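Local coordinates for periplasmic sugar-binding domain protein (Pseudomonas fluorescens Pf-5, PDB 3H75), which probably binds carbohydrate as a periplasmic member of the bacterial solute-binding protein 2 family, at residues 116-121 with 290-295; 245-250 with 304-309; 195-200 with 224-229. All coordinates share one frame; numbering follows the deposited sequence.

Contact 1: 116-121 with 290-295; sequences GSMVGD and WQLSLF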
loop_
_atom_site.group_PDB
_atom_site.type_symbol
_atom_site.label_atom_id
_atom_site.label_comp_id
_atom_site.label_asym_id
_atom_site.label_seq_id
_atom_site.Cartn_x
_atom_site.Cartn_y
_atom_site.Cartn_z
ATOM N N GLY A 116 -2.984 -1.967 19.115
ATOM C CA GLY A 116 -4.038 -2.115 18.129
ATOM C C GLY A 116 -3.407 -2.260 16.758
ATOM O O GLY A 116 -2.185 -2.206 16.637
ATOM N N SER A 117 -4.227 -2.458 15.732
ATOM C CA SER A 117 -3.714 -2.597 14.374
ATOM C C SER A 117 -4.742 -2.143 13.350
ATOM O O SER A 117 -5.927 -2.003 13.656
ATOM C CB SER A 117 -3.316 -4.053 14.092
ATOM O OG SER A 117 -4.444 -4.916 14.073
HETATM N N MSE A 118 -4.278 -1.908 12.129
HETATM C CA MSE A 118 -5.158 -1.479 11.050
HETATM C C MSE A 118 -4.543 -1.950 9.749
HETATM O O MSE A 118 -3.386 -1.643 9.462
HETATM C CB MSE A 118 -5.288 0.040 11.032
HETATM C CG MSE A 118 -6.190 0.543 9.917
HETATM SE SE MSE A 118 -6.497 2.433 10.019
HETATM C CE MSE A 118 -7.914 2.442 11.343
ATOM N N VAL A 119 -5.316 -2.690 8.963
ATOM C CA VAL A 119 -4.813 -3.215 7.705
ATOM C C VAL A 119 -5.761 -2.973 6.546
ATOM O O VAL A 119 -6.959 -2.749 6.740
ATOM C CB VAL A 119 -4.570 -4.732 7.805
ATOM C CG1 VAL A 119 -3.662 -5.033 8.985
ATOM C CG2 VAL A 119 -5.900 -5.467 7.946
ATOM N N GLY A 120 -5.208 -3.029 5.339
ATOM C CA GLY A 120 -5.999 -2.849 4.141
ATOM C C GLY A 120 -6.282 -4.199 3.509
ATOM O O GLY A 120 -6.323 -5.216 4.206
ATOM N N ASP A 121 -6.472 -4.223 2.193
ATOM C CA ASP A 121 -6.766 -5.476 1.507
ATOM C C ASP A 121 -5.809 -5.774 0.353
ATOM O O ASP A 121 -6.210 -5.835 -0.813
ATOM C CB ASP A 121 -8.236 -5.485 1.035
ATOM C CG ASP A 121 -8.597 -4.298 0.143
ATOM O OD1 ASP A 121 -7.934 -3.240 0.213
ATOM O OD2 ASP A 121 -9.580 -4.424 -0.621
ATOM N N TRP A 290 -8.558 -3.054 13.207
ATOM C CA TRP A 290 -9.362 -2.689 12.050
ATOM C C TRP A 290 -8.938 -3.394 10.768
ATOM O O TRP A 290 -7.749 -3.519 10.475
ATOM C CB TRP A 290 -9.288 -1.179 11.833
ATOM C CG TRP A 290 -10.102 -0.377 12.805
ATOM C CD1 TRP A 290 -11.405 -0.001 12.662
ATOM C CD2 TRP A 290 -9.664 0.156 14.061
ATOM N NE1 TRP A 290 -11.809 0.737 13.749
ATOM C CE2 TRP A 290 -10.758 0.850 14.624
ATOM C CE3 TRP A 290 -8.453 0.118 14.766
ATOM C CZ2 TRP A 290 -10.680 1.501 15.862
ATOM C CZ3 TRP A 290 -8.374 0.765 15.996
ATOM C CH2 TRP A 290 -9.481 1.448 16.530
ATOM N N GLN A 291 -9.930 -3.855 10.010
ATOM C CA GLN A 291 -9.702 -4.518 8.731
ATOM C C GLN A 291 -10.466 -3.672 7.717
ATOM O O GLN A 291 -11.697 -3.618 7.744
ATOM C CB GLN A 291 -10.249 -5.947 8.759
ATOM C CG GLN A 291 -9.602 -6.829 9.819
ATOM C CD GLN A 291 -10.173 -8.237 9.845
ATOM O OE1 GLN A 291 -10.097 -8.973 8.860
ATOM N NE2 GLN A 291 -10.751 -8.618 10.979
ATOM N N LEU A 292 -9.735 -3.006 6.830
ATOM C CA LEU A 292 -10.359 -2.130 5.848
ATOM C C LEU A 292 -10.179 -2.580 4.406
ATOM O O LEU A 292 -9.226 -3.279 4.071
ATOM C CB LEU A 292 -9.790 -0.713 5.980
ATOM C CG LEU A 292 -9.679 -0.084 7.374
ATOM C CD1 LEU A 292 -9.036 1.288 7.261
ATOM C CD2 LEU A 292 -11.058 0.033 8.002
ATOM N N SER A 293 -11.123 -2.176 3.564
ATOM C CA SER A 293 -11.064 -2.457 2.137
ATOM C C SER A 293 -10.811 -1.077 1.556
ATOM O O SER A 293 -11.726 -0.261 1.457
ATOM C CB SER A 293 -12.400 -3.010 1.627
ATOM O OG SER A 293 -12.615 -4.331 2.096
ATOM N N LEU A 294 -9.559 -0.805 1.200
ATOM C CA LEU A 294 -9.196 0.501 0.670
ATOM C C LEU A 294 -8.875 0.514 -0.818
ATOM O O LEU A 294 -9.066 1.534 -1.485
ATOM C CB LEU A 294 -7.994 1.059 1.441
ATOM C CG LEU A 294 -8.171 1.263 2.948
ATOM C CD1 LEU A 294 -6.857 1.718 3.552
ATOM C CD2 LEU A 294 -9.263 2.300 3.208
ATOM N N PHE A 295 -8.396 -0.608 -1.344
ATOM C CA PHE A 295 -8.029 -0.666 -2.753
ATOM C C PHE A 295 -9.184 -0.600 -3.733
ATOM O O PHE A 295 -10.240 -1.190 -3.518
ATOM C CB PHE A 295 -7.214 -1.926 -3.049
ATOM C CG PHE A 295 -5.777 -1.828 -2.641
ATOM C CD1 PHE A 295 -4.940 -0.878 -3.216
ATOM C CD2 PHE A 295 -5.252 -2.694 -1.691
ATOM C CE1 PHE A 295 -3.595 -0.795 -2.849
ATOM C CE2 PHE A 295 -3.910 -2.619 -1.317
ATOM C CZ PHE A 295 -3.081 -1.666 -1.899
HETATM O O HOH W 1 -6.135 -5.224 11.696
HETATM O O HOH W 2 -11.242 -2.740 -1.794
HETATM O O HOH W 3 -11.609 -6.209 0.161
#
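Asp121 shows how one carboxylate can hold two chain segments together where their pairing as strands has run out. Its CG takes the crowded position between the backbone N and carbonyl carbon (chi1 56°), which swings the carboxylate across to 290-295. There OD1 accepts twice. Phe295 N meets the syn lone pair of Asp121 OD1 at 3.1 Å, almost straight (172°), whereas Leu294 N, also 3.1 Å from that oxygen, comes from above the carboxylate plane. OD2 takes two waters, one bridging to Phe295 O and the other to Ser293 OG. An alanine here would remove both OD1 bonds and the water bridges, and would probably loosen the hold on the chain at 293-295. Upstream the strands pair in parallel: Val119 N donates to Trp290 O (3.0 Å), and Leu292 N meets Val119 O at 2.8 Å, nearly along the C=O axis. Met118, modelled as selenomethionine, leaves the backbone with CG anti to N and bends at chi3 (-82°). This brings CE of Met118 into an off-centre CH-pi contact, 4.2 Å from the centroid of the five-membered ring of Trp290, while Met118 SE rests 3.9 Å from Leu292 CD1. At the indole edge lies Ser117 O, in the ring plane. Ser117 OG bonds Asp289, and Trp290 NE1 bonds Leu285 O. Strand 115-119 lies between 88-93 and the edge strand 289-291; Leu265 and Trp268 of helix 265-277 cover Met118, Phe90 of strand 88-93 touches both Met118 and Trp290, and the Phe295 ring leans on helix 122-137 and His262.

Contact 2: 245-250 with 304-309; sequences EALQAL and RQLLRL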
loop_
_atom_site.group_PDB
_atom_site.type_symbol
_atom_site.label_atom_id
_atom_site.label_comp_id
_atom_site.label_asym_id
_atom_site.label_seq_id
_atom_site.Cartn_x
_atom_site.Cartn_y
_atom_site.Cartn_z
ATOM N N GLU A 245 3.101 9.820 -12.376
ATOM C CA GLU A 245 3.367 9.182 -13.660
ATOM C C GLU A 245 2.451 7.986 -13.914
ATOM O O GLU A 245 2.010 7.763 -15.042
ATOM C CB GLU A 245 4.829 8.736 -13.743
ATOM C CG GLU A 245 5.319 8.558 -15.170
ATOM C CD GLU A 245 6.777 8.158 -15.244
ATOM O OE1 GLU A 245 7.565 8.635 -14.403
ATOM O OE2 GLU A 245 7.138 7.379 -16.150
ATOM N N ALA A 246 2.169 7.208 -12.872
ATOM C CA ALA A 246 1.296 6.047 -13.019
ATOM C C ALA A 246 -0.133 6.486 -13.315
ATOM O O ALA A 246 -0.822 5.877 -14.135
ATOM C CB ALA A 246 1.331 5.200 -11.750
ATOM N N LEU A 247 -0.581 7.541 -12.641
ATOM C CA LEU A 247 -1.930 8.046 -12.854
ATOM C C LEU A 247 -2.068 8.530 -14.294
ATOM O O LEU A 247 -3.075 8.269 -14.952
ATOM C CB LEU A 247 -2.232 9.190 -11.882
ATOM C CG LEU A 247 -2.275 8.805 -10.400
ATOM C CD1 LEU A 247 -2.271 10.065 -9.558
ATOM C CD2 LEU A 247 -3.510 7.961 -10.098
ATOM N N GLN A 248 -1.051 9.229 -14.784
ATOM C CA GLN A 248 -1.093 9.725 -16.153
ATOM C C GLN A 248 -1.110 8.556 -17.131
ATOM O O GLN A 248 -1.821 8.591 -18.132
ATOM C CB GLN A 248 0.119 10.611 -16.445
ATOM C CG GLN A 248 0.081 11.265 -17.828
ATOM C CD GLN A 248 -1.084 12.226 -17.989
ATOM O OE1 GLN A 248 -1.161 13.244 -17.299
ATOM N NE2 GLN A 248 -2.000 11.906 -18.898
ATOM N N ALA A 249 -0.331 7.518 -16.839
ATOM C CA ALA A 249 -0.277 6.354 -17.721
ATOM C C ALA A 249 -1.624 5.642 -17.768
ATOM O O ALA A 249 -2.023 5.120 -18.807
ATOM C CB ALA A 249 0.810 5.395 -17.260
ATOM N N LEU A 250 -2.325 5.616 -16.639
ATOM C CA LEU A 250 -3.631 4.976 -16.592
ATOM C C LEU A 250 -4.595 5.788 -17.458
ATOM O O LEU A 250 -5.364 5.235 -18.252
ATOM C CB LEU A 250 -4.150 4.912 -15.152
ATOM C CG LEU A 250 -5.488 4.176 -14.989
ATOM C CD1 LEU A 250 -5.303 2.689 -15.266
ATOM C CD2 LEU A 250 -6.021 4.387 -13.592
ATOM N N ARG A 304 -7.595 11.157 -12.711
ATOM C CA ARG A 304 -7.445 12.567 -13.058
ATOM C C ARG A 304 -7.542 13.422 -11.796
ATOM O O ARG A 304 -6.768 14.358 -11.609
ATOM C CB ARG A 304 -8.540 12.983 -14.046
ATOM C CG ARG A 304 -8.478 14.437 -14.514
ATOM C CD ARG A 304 -7.703 14.588 -15.821
ATOM N NE ARG A 304 -6.278 14.834 -15.619
ATOM C CZ ARG A 304 -5.391 14.940 -16.606
ATOM N NH1 ARG A 304 -5.781 14.816 -17.868
ATOM N NH2 ARG A 304 -4.116 15.179 -16.334
ATOM N N GLN A 305 -8.505 13.098 -10.937
ATOM C CA GLN A 305 -8.699 13.828 -9.689
ATOM C C GLN A 305 -7.472 13.715 -8.791
ATOM O O GLN A 305 -6.971 14.714 -8.270
ATOM C CB GLN A 305 -9.915 13.286 -8.937
ATOM C CG GLN A 305 -11.254 13.592 -9.579
ATOM C CD GLN A 305 -12.414 13.021 -8.783
ATOM O OE1 GLN A 305 -12.759 11.846 -8.917
ATOM N NE2 GLN A 305 -13.011 13.849 -7.933
ATOM N N LEU A 306 -6.990 12.491 -8.606
ATOM C CA LEU A 306 -5.823 12.265 -7.768
ATOM C C LEU A 306 -4.564 12.898 -8.346
ATOM O O LEU A 306 -3.692 13.344 -7.603
ATOM C CB LEU A 306 -5.594 10.764 -7.577
ATOM C CG LEU A 306 -6.674 9.987 -6.821
ATOM C CD1 LEU A 306 -6.289 8.519 -6.782
ATOM C CD2 LEU A 306 -6.827 10.534 -5.406
ATOM N N LEU A 307 -4.467 12.931 -9.671
ATOM C CA LEU A 307 -3.304 13.506 -10.331
ATOM C C LEU A 307 -3.248 15.008 -10.095
ATOM O O LEU A 307 -2.203 15.555 -9.734
ATOM C CB LEU A 307 -3.356 13.215 -11.836
ATOM C CG LEU A 307 -2.245 13.831 -12.692
ATOM C CD1 LEU A 307 -0.893 13.325 -12.227
ATOM C CD2 LEU A 307 -2.476 13.472 -14.149
ATOM N N ARG A 308 -4.382 15.669 -10.293
ATOM C CA ARG A 308 -4.469 17.109 -10.103
ATOM C C ARG A 308 -4.128 17.529 -8.674
ATOM O O ARG A 308 -3.386 18.488 -8.460
ATOM C CB ARG A 308 -5.880 17.591 -10.461
ATOM C CG ARG A 308 -6.114 19.079 -10.239
ATOM C CD ARG A 308 -7.483 19.507 -10.759
ATOM N NE ARG A 308 -8.585 18.812 -10.094
ATOM C CZ ARG A 308 -8.931 18.991 -8.821
ATOM N NH1 ARG A 308 -8.264 19.848 -8.063
ATOM N NH2 ARG A 308 -9.950 18.313 -8.307
ATOM N N LEU A 309 -4.655 16.796 -7.699
ATOM C CA LEU A 309 -4.428 17.123 -6.295
ATOM C C LEU A 309 -3.079 16.701 -5.723
ATOM O O LEU A 309 -2.501 17.413 -4.900
ATOM C CB LEU A 309 -5.555 16.531 -5.449
ATOM C CG LEU A 309 -6.890 17.260 -5.606
ATOM C CD1 LEU A 309 -8.022 16.405 -5.077
ATOM C CD2 LEU A 309 -6.814 18.598 -4.873
#
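Two leucines with different first torsions carry most of the helix-helix joint here. Leu247 holds CG anti to its carbonyl carbon and beside its backbone N, and this carries CD1 across to the opposing helix, while Leu307 has CG anti to the backbone N (chi1 176°), which puts its CD2 beside the Gln248 amide. Gln248 also starts with CG anti to N but bends at chi2 (64°), so its amide turns over toward Leu307. CD1 of Leu247 does most of the touching, 3.6 Å from Leu307 N and 3.9 Å from Leu306 CB. Leu307 answers with CD2, which lies 3.4 Å from Gln248 OE1. The short axes run roughly antiparallel, at 147° to each other, and approach to 9.2 Å. Leu258 of strand 257-260 and Leu298 also touch Leu247, while Pro244 and Ile251 of helix 244-252 extend the surface that receives Leu307. The joint thus lays helix 300-309 against helix 244-252 of the same domain. Beside the leucines Arg304 bends at chi2 and chi3 and runs alongside Gln248, its NH2 3.7 Å from Gln248 OE1, too long for a bond; the other end of the amide, NE2, donates to Asp252 OD1. Cohesion therefore rests on apolar fit, and the amide and guanidinium at the margin probably add little more than weak electrostatic attraction.

Contact 3: 195-200 with 224-229; sequences QAQQLL and ARELGR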
loop_
_atom_site.group_PDB
_atom_site.type_symbol
_atom_site.label_atom_id
_atom_site.label_comp_id
_atom_site.label_asym_id
_atom_site.label_seq_id
_atom_site.Cartn_x
_atom_site.Cartn_y
_atom_site.Cartn_z
ATOM N N GLN A 195 15.371 -6.138 -15.125
ATOM C CA GLN A 195 14.841 -7.492 -15.186
ATOM C C GLN A 195 13.930 -7.660 -16.402
ATOM O O GLN A 195 13.971 -8.693 -17.076
ATOM C CB GLN A 195 14.072 -7.814 -13.896
ATOM C CG GLN A 195 14.938 -7.810 -12.637
ATOM C CD GLN A 195 14.125 -7.913 -11.352
ATOM O OE1 GLN A 195 13.171 -7.161 -11.146
ATOM N NE2 GLN A 195 14.508 -8.837 -10.477
ATOM N N ALA A 196 13.119 -6.639 -16.684
ATOM C CA ALA A 196 12.191 -6.672 -17.812
ATOM C C ALA A 196 12.910 -6.719 -19.153
ATOM O O ALA A 196 12.453 -7.379 -20.084
ATOM C CB ALA A 196 11.253 -5.465 -17.765
ATOM N N GLN A 197 14.032 -6.015 -19.259
ATOM C CA GLN A 197 14.785 -6.019 -20.508
ATOM C C GLN A 197 15.121 -7.450 -20.899
ATOM O O GLN A 197 15.036 -7.825 -22.065
ATOM C CB GLN A 197 16.088 -5.236 -20.364
ATOM C CG GLN A 197 15.936 -3.731 -20.297
ATOM C CD GLN A 197 17.283 -3.035 -20.246
ATOM O OE1 GLN A 197 18.070 -3.254 -19.327
ATOM N NE2 GLN A 197 17.556 -2.196 -21.240
ATOM N N GLN A 198 15.509 -8.242 -19.908
ATOM C CA GLN A 198 15.875 -9.631 -20.140
ATOM C C GLN A 198 14.653 -10.524 -20.336
ATOM O O GLN A 198 14.559 -11.255 -21.323
ATOM C CB GLN A 198 16.703 -10.150 -18.965
ATOM C CG GLN A 198 17.962 -9.344 -18.691
ATOM C CD GLN A 198 18.692 -9.811 -17.447
ATOM O OE1 GLN A 198 19.101 -10.969 -17.352
ATOM N NE2 GLN A 198 18.859 -8.909 -16.486
ATOM N N LEU A 199 13.717 -10.449 -19.396
ATOM C CA LEU A 199 12.509 -11.269 -19.439
ATOM C C LEU A 199 11.627 -11.094 -20.676
ATOM O O LEU A 199 11.138 -12.078 -21.236
ATOM C CB LEU A 199 11.678 -11.026 -18.172
ATOM C CG LEU A 199 12.334 -11.478 -16.862
ATOM C CD1 LEU A 199 11.537 -10.964 -15.674
ATOM C CD2 LEU A 199 12.436 -12.999 -16.832
ATOM N N LEU A 200 11.413 -9.854 -21.108
ATOM C CA LEU A 200 10.571 -9.614 -22.273
ATOM C C LEU A 200 11.212 -10.099 -23.563
ATOM O O LEU A 200 10.521 -10.348 -24.549
ATOM C CB LEU A 200 10.217 -8.129 -22.384
ATOM C CG LEU A 200 9.177 -7.652 -21.366
ATOM C CD1 LEU A 200 9.031 -6.141 -21.454
ATOM C CD2 LEU A 200 7.842 -8.346 -21.636
ATOM N N ALA A 224 9.710 -2.533 -22.241
ATOM C CA ALA A 224 8.789 -3.000 -23.271
ATOM C C ALA A 224 8.815 -2.103 -24.511
ATOM O O ALA A 224 8.877 -2.596 -25.639
ATOM C CB ALA A 224 7.371 -3.073 -22.703
ATOM N N ARG A 225 8.759 -0.789 -24.303
ATOM C CA ARG A 225 8.778 0.150 -25.422
ATOM C C ARG A 225 10.058 -0.002 -26.240
ATOM O O ARG A 225 10.036 0.069 -27.469
ATOM C CB ARG A 225 8.661 1.596 -24.920
ATOM C CG ARG A 225 7.300 1.965 -24.346
ATOM C CD ARG A 225 7.172 3.475 -24.150
ATOM N NE ARG A 225 8.138 4.000 -23.187
ATOM C CZ ARG A 225 7.969 3.984 -21.868
ATOM N NH1 ARG A 225 6.862 3.472 -21.345
ATOM N NH2 ARG A 225 8.907 4.474 -21.070
ATOM N N GLU A 226 11.170 -0.213 -25.545
ATOM C CA GLU A 226 12.467 -0.374 -26.189
ATOM C C GLU A 226 12.553 -1.616 -27.070
ATOM O O GLU A 226 13.388 -1.685 -27.973
ATOM C CB GLU A 226 13.568 -0.414 -25.127
ATOM C CG GLU A 226 13.958 0.955 -24.599
ATOM C CD GLU A 226 14.762 0.889 -23.319
ATOM O OE1 GLU A 226 15.516 -0.088 -23.132
ATOM O OE2 GLU A 226 14.649 1.826 -22.502
ATOM N N LEU A 227 11.693 -2.594 -26.808
ATOM C CA LEU A 227 11.687 -3.828 -27.586
ATOM C C LEU A 227 10.658 -3.789 -28.707
ATOM O O LEU A 227 10.539 -4.737 -29.484
ATOM C CB LEU A 227 11.410 -5.028 -26.673
ATOM C CG LEU A 227 12.465 -5.308 -25.598
ATOM C CD1 LEU A 227 12.032 -6.493 -24.751
ATOM C CD2 LEU A 227 13.811 -5.583 -26.252
ATOM N N GLY A 228 9.918 -2.689 -28.788
ATOM C CA GLY A 228 8.912 -2.551 -29.825
ATOM C C GLY A 228 7.501 -2.883 -29.379
ATOM O O GLY A 228 6.558 -2.763 -30.162
ATOM N N ARG A 229 7.345 -3.303 -28.125
ATOM C CA ARG A 229 6.020 -3.637 -27.610
ATOM C C ARG A 229 5.254 -2.345 -27.343
ATOM O O ARG A 229 5.852 -1.271 -27.234
ATOM C CB ARG A 229 6.130 -4.471 -26.326
ATOM C CG ARG A 229 6.856 -5.810 -26.486
ATOM C CD ARG A 229 6.202 -6.705 -27.545
ATOM N NE ARG A 229 4.847 -7.139 -27.201
ATOM C CZ ARG A 229 4.556 -8.157 -26.392
ATOM N NH1 ARG A 229 5.524 -8.866 -25.827
ATOM N NH2 ARG A 229 3.290 -8.477 -26.160
HETATM O O HOH W 4 8.495 -8.927 -25.772
#
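The Arg229 guanidinium is approached at its edge, in plane, by a water that accepts from NH1 at 3.0 Å and donates to Leu200 O at 2.8 Å, so a carbonyl in the last turns of helix 189-202 is tied to the chain beyond the neighbouring helix. Asp234, in a salt bridge to NE, and Thr206 O, bonded to NH2, fix the same group from elsewhere. The other two flat groups are the Gln197 amide and the Glu226 carboxylate, turned 80° apart; NE2 reaches OE1 at 3.5 Å in a weak hydrogen bond. Each has a further partner, Arg194 for Gln197 OE1 and Tyr193 for Glu226 OE1. Helices 189-202 and 214-226 are successive connections of a Rossmann-like alpha/beta domain, with strand 206-211 between them in the chain, and they pack side by side. A Schellman motif follows the second helix: Arg229 N returns to Ala224 O (3.0 Å) and Gly228 N to Arg225 O, with Gly228 at a positive phi of 98°. Just before that glycine, Leu227 points at the other helix and drives CD1 to 3.4 Å from Leu200 CB, tighter than ordinary carbon contact. Leu200, with CG anti to its carbonyl carbon, sends CD1 against Ala224, 3.7 Å from its CB. Leu149 of strand 146-152 also touches Leu200 from the sheet, and Leu235 from the loop before strand 236-240.

In the fold
All three contacts are only partly buried, each mixing buried and exposed residues, but they differ in place: their centres lie about 10, 17 and 26 Å from the centre of the chain. Contact 1 joins the edge strand 289-291 of the first sheet to its neighbour 115-119, just where both segments leave toward the second, consistent with the interdomain crossovers of two-domain sugar-binding proteins. Contacts 2 and 3 both belong to the second domain and pair helices, but share none, their nearest atoms about 6 Å apart. Chemistry follows place: parallel backbone pairing, an off-centre CH-pi contact and a twice-accepting carboxylate in contact 1, leucine packing in contact 2, and leucine packing edged by water and a weak polar bond in contact 3.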